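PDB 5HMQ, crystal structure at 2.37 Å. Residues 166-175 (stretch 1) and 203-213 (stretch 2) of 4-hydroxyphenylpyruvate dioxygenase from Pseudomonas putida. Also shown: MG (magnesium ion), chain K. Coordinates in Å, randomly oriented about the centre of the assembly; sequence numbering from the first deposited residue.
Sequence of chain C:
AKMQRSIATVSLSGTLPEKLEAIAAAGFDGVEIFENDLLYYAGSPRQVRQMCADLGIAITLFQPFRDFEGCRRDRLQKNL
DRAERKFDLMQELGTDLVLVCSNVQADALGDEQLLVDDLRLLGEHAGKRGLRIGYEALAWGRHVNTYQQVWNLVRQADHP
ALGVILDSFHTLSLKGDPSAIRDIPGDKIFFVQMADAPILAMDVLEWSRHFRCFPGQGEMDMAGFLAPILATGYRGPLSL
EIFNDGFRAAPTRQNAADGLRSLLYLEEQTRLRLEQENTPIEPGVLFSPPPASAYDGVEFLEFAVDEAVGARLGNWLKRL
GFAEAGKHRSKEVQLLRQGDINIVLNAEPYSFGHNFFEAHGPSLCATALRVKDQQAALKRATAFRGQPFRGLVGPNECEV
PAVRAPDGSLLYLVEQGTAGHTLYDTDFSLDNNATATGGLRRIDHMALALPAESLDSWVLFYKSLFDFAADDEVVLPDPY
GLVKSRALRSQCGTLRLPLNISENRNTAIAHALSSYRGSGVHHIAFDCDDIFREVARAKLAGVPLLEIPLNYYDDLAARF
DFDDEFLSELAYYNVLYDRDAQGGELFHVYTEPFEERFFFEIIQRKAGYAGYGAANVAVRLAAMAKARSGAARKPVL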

# COMPACT_ATOMS: atom_id res chain seq x y z
N LEU C 166 25.79 -12.92 10.69
CA LEU C 166 25.80 -11.49 10.96
C LEU C 166 24.54 -10.84 10.39
O LEU C 166 24.14 -11.14 9.26
CB LEU C 166 27.04 -10.82 10.37
CG LEU C 166 28.39 -11.29 10.92
CD1 LEU C 166 29.54 -10.70 10.10
CD2 LEU C 166 28.54 -10.93 12.39
N ASP C 167 23.95 -9.94 11.16
CA ASP C 167 22.72 -9.24 10.80
C ASP C 167 22.95 -7.76 11.03
O ASP C 167 23.15 -7.33 12.18
CB ASP C 167 21.54 -9.76 11.63
CG ASP C 167 20.21 -9.10 11.26
OD1 ASP C 167 20.14 -7.86 11.17
OD2 ASP C 167 19.22 -9.85 11.08
N SER C 168 22.91 -6.97 9.95
CA SER C 168 23.29 -5.57 10.05
C SER C 168 22.39 -4.79 11.00
O SER C 168 22.86 -3.87 11.68
CB SER C 168 23.28 -4.92 8.66
OG SER C 168 21.98 -4.93 8.10
N PHE C 169 21.11 -5.15 11.09
CA PHE C 169 20.23 -4.41 11.99
C PHE C 169 20.58 -4.69 13.45
O PHE C 169 20.68 -3.76 14.26
CB PHE C 169 18.76 -4.75 11.74
CG PHE C 169 17.82 -4.00 12.64
CD1 PHE C 169 17.53 -4.46 13.92
CD2 PHE C 169 17.25 -2.80 12.22
CE1 PHE C 169 16.70 -3.75 14.75
CE2 PHE C 169 16.41 -2.09 13.06
CZ PHE C 169 16.13 -2.57 14.32
N HIS C 170 20.76 -5.96 13.81
CA HIS C 170 21.03 -6.30 15.20
C HIS C 170 22.31 -5.66 15.69
O HIS C 170 22.43 -5.33 16.88
CB HIS C 170 21.10 -7.82 15.37
CG HIS C 170 19.77 -8.51 15.22
ND1 HIS C 170 18.68 -8.19 15.99
CD2 HIS C 170 19.37 -9.51 14.40
CE1 HIS C 170 17.66 -8.95 15.65
NE2 HIS C 170 18.05 -9.76 14.68
N THR C 171 23.29 -5.46 14.81
CA THR C 171 24.53 -4.81 15.20
C THR C 171 24.39 -3.29 15.24
O THR C 171 24.77 -2.65 16.22
CB THR C 171 25.66 -5.22 14.25
OG1 THR C 171 25.91 -6.63 14.38
CG2 THR C 171 26.93 -4.45 14.56
N LEU C 172 23.85 -2.70 14.17
CA LEU C 172 23.81 -1.24 14.07
C LEU C 172 22.69 -0.61 14.90
O LEU C 172 22.80 0.57 15.25
CB LEU C 172 23.68 -0.82 12.61
CG LEU C 172 24.87 -1.20 11.71
CD1 LEU C 172 24.70 -0.62 10.32
CD2 LEU C 172 26.18 -0.75 12.33
N SER C 173 21.63 -1.36 15.23
CA SER C 173 20.58 -0.79 16.07
C SER C 173 21.08 -0.52 17.49
O SER C 173 20.58 0.39 18.16
CB SER C 173 19.37 -1.72 16.12
OG SER C 173 19.70 -2.96 16.72
N LEU C 174 22.05 -1.30 17.95
CA LEU C 174 22.71 -1.07 19.23
C LEU C 174 23.93 -0.16 19.09
O LEU C 174 24.71 -0.05 20.05
CB LEU C 174 23.12 -2.40 19.85
CG LEU C 174 22.01 -3.42 20.05
CD1 LEU C 174 22.59 -4.80 20.31
CD2 LEU C 174 21.12 -3.01 21.21
N LYS C 175 24.11 0.47 17.93
CA LYS C 175 25.28 1.30 17.65
C LYS C 175 26.58 0.52 17.80
O LYS C 175 27.60 1.07 18.22
CB LYS C 175 25.31 2.56 18.52
CG LYS C 175 24.18 3.54 18.23
CD LYS C 175 24.20 4.72 19.19
CE LYS C 175 23.06 5.68 18.92
NZ LYS C 175 23.19 6.35 17.60
N ASP C 203 12.19 0.87 21.36
CA ASP C 203 12.48 -0.49 21.79
C ASP C 203 12.96 -1.29 20.59
O ASP C 203 12.27 -1.37 19.57
CB ASP C 203 11.22 -1.12 22.40
CG ASP C 203 11.44 -2.55 22.84
OD1 ASP C 203 12.16 -2.76 23.84
OD2 ASP C 203 10.89 -3.46 22.19
N VAL C 204 14.15 -1.89 20.72
CA VAL C 204 14.81 -2.48 19.57
C VAL C 204 14.00 -3.63 18.99
O VAL C 204 14.03 -3.88 17.78
CB VAL C 204 16.25 -2.90 19.94
CG1 VAL C 204 16.99 -3.38 18.71
CG2 VAL C 204 16.98 -1.74 20.57
N LEU C 205 13.25 -4.34 19.84
CA LEU C 205 12.41 -5.43 19.35
C LEU C 205 11.31 -4.92 18.44
O LEU C 205 11.08 -5.46 17.35
CB LEU C 205 11.82 -6.21 20.52
CG LEU C 205 10.78 -7.27 20.16
CD1 LEU C 205 11.40 -8.62 19.88
CD2 LEU C 205 9.75 -7.39 21.27
N GLU C 206 10.62 -3.85 18.86
CA GLU C 206 9.60 -3.25 18.01
C GLU C 206 10.22 -2.52 16.83
O GLU C 206 9.65 -2.50 15.73
CB GLU C 206 8.73 -2.30 18.83
CG GLU C 206 8.18 -2.90 20.12
CD GLU C 206 7.03 -3.86 19.90
OE1 GLU C 206 6.42 -3.81 18.81
OE2 GLU C 206 6.73 -4.65 20.81
N TRP C 207 11.39 -1.91 17.04
CA TRP C 207 12.14 -1.29 15.95
C TRP C 207 12.46 -2.30 14.85
O TRP C 207 12.31 -2.00 13.66
CB TRP C 207 13.42 -0.67 16.52
CG TRP C 207 14.26 0.14 15.58
CD1 TRP C 207 13.96 0.50 14.30
CD2 TRP C 207 15.54 0.72 15.87
NE1 TRP C 207 14.98 1.25 13.77
CE2 TRP C 207 15.96 1.40 14.71
CE3 TRP C 207 16.37 0.72 17.00
CZ2 TRP C 207 17.18 2.08 14.65
CZ3 TRP C 207 17.57 1.39 16.93
CH2 TRP C 207 17.97 2.06 15.77
N SER C 208 12.89 -3.50 15.23
CA SER C 208 13.19 -4.53 14.24
C SER C 208 11.93 -5.09 13.60
O SER C 208 11.94 -5.42 12.41
CB SER C 208 13.98 -5.67 14.89
OG SER C 208 14.22 -6.72 13.97
N ARG C 209 10.84 -5.18 14.37
CA ARG C 209 9.63 -5.82 13.88
C ARG C 209 9.01 -5.04 12.73
O ARG C 209 8.55 -5.64 11.75
CB ARG C 209 8.62 -5.95 15.03
CG ARG C 209 7.24 -6.42 14.59
CD ARG C 209 6.31 -6.71 15.77
NE ARG C 209 6.67 -7.92 16.52
CZ ARG C 209 6.90 -7.94 17.83
NH1 ARG C 209 6.82 -6.82 18.53
NH2 ARG C 209 7.22 -9.08 18.43
N HIS C 210 9.00 -3.71 12.80
CA HIS C 210 8.19 -2.91 11.90
C HIS C 210 8.97 -2.03 10.93
O HIS C 210 8.40 -1.62 9.91
CB HIS C 210 7.25 -2.00 12.70
CG HIS C 210 6.29 -2.74 13.58
ND1 HIS C 210 5.26 -3.50 13.09
CD2 HIS C 210 6.20 -2.81 14.93
CE1 HIS C 210 4.58 -4.03 14.09
NE2 HIS C 210 5.13 -3.62 15.22
N PHE C 211 10.24 -1.71 11.19
CA PHE C 211 10.91 -0.67 10.42
C PHE C 211 12.12 -1.13 9.62
O PHE C 211 12.85 -0.28 9.09
CB PHE C 211 11.30 0.49 11.34
CG PHE C 211 10.11 1.19 11.93
CD1 PHE C 211 9.46 2.18 11.22
CD2 PHE C 211 9.63 0.85 13.18
CE1 PHE C 211 8.35 2.82 11.74
CE2 PHE C 211 8.53 1.49 13.71
CZ PHE C 211 7.89 2.47 12.99
N ARG C 212 12.37 -2.43 9.52
CA ARG C 212 13.44 -2.88 8.63
C ARG C 212 13.07 -2.57 7.19
O ARG C 212 11.91 -2.66 6.79
CB ARG C 212 13.69 -4.38 8.80
CG ARG C 212 14.59 -4.74 9.96
CD ARG C 212 14.82 -6.24 10.00
NE ARG C 212 15.51 -6.67 11.22
CZ ARG C 212 16.46 -7.59 11.26
NH1 ARG C 212 16.86 -8.18 10.14
NH2 ARG C 212 17.02 -7.92 12.41
N CYS C 213 14.07 -2.18 6.40
CA CYS C 213 13.88 -1.92 4.98
C CYS C 213 15.16 -2.29 4.24
O CYS C 213 16.16 -2.68 4.85
CB CYS C 213 13.47 -0.46 4.73
SG CYS C 213 14.54 0.77 5.52
MG MG K . 18.43 -11.78 11.29
O HOH W 1 17.17 -11.34 12.76
O HOH W 2 17.63 -13.64 11.32

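The most unusual feature of this contact is a carboxylate that serves a metal ion, a helix and an arginine at once. Asp 167 OD2 binds the magnesium ion at 2.1 Å and also accepts two hydrogen bonds from the second stretch, from Arg 212 NH1 (3.0 Å) and from Arg 212 NH2 (3.2 Å), both part of a salt bridge. Asp 167 OD1 lies 3.4 Å from Arg 212 NH2 within the same salt bridge and caps the helix that follows, through weak bonds from Phe 169 N (2.9 Å) and His 170 N (3.3 Å). The CA-to-CB bond of Asp 167 points toward the second stretch, and each carboxylate oxygen, with more than one lone pair, can take several partners.

Arg 212 reaches this site with a nearly extended side chain, its CA-to-CB bond pointing sideways but its guanidinium coming nearer to the first stretch, while Arg 212 NE donates to Ser 208 OG (3.0 Å). One face of the guanidinium is covered by Phe 169, whose CB is 3.7 Å from Arg 212 NH2, so a charged group is packed on carbon while its edge is left to polar partners. At that edge, His 170 NE2 lies 3.1 Å from Arg 212 NH2; the same His 170 NE2 is hydrogen-bonded to the oxygen of water 1 (2.6 Å), itself a magnesium ligand.

Beyond this polar end, the helices run roughly antiparallel, at 148°, and Phe 169 fills the space between them. It loses 113 Å² to the other stretch, the largest share of any residue. In its t rotamer the ring presents its edge to the face of Trp 207, with planes at 79° and the centroid of the Phe 169 ring 4.8 Å from that of the five-membered ring; Phe 169 CZ comes within 3.5 Å of Trp 207 CG. Phe 169 CE1 also touches Ser 208 CB (3.3 Å) and Val 204 CG1 (4.0 Å), the latter a branched, apolar side chain suited to packing on the ring.

Ser 173 continues the packing over the indole, its CB 4.1 Å from the centroid of the six-membered ring of Trp 207 in a CH-pi contact; the broad indole face thus takes both Phe 169 CZ and Ser 173 CB. Ser 173 OG donates to Phe 169 O at 2.8 Å, which satisfies a polar group placed against carbon: Ser 173 OG is 3.4 Å from Val 204 CG1. In all, 433 Å² is buried between the stretches, both sides summed.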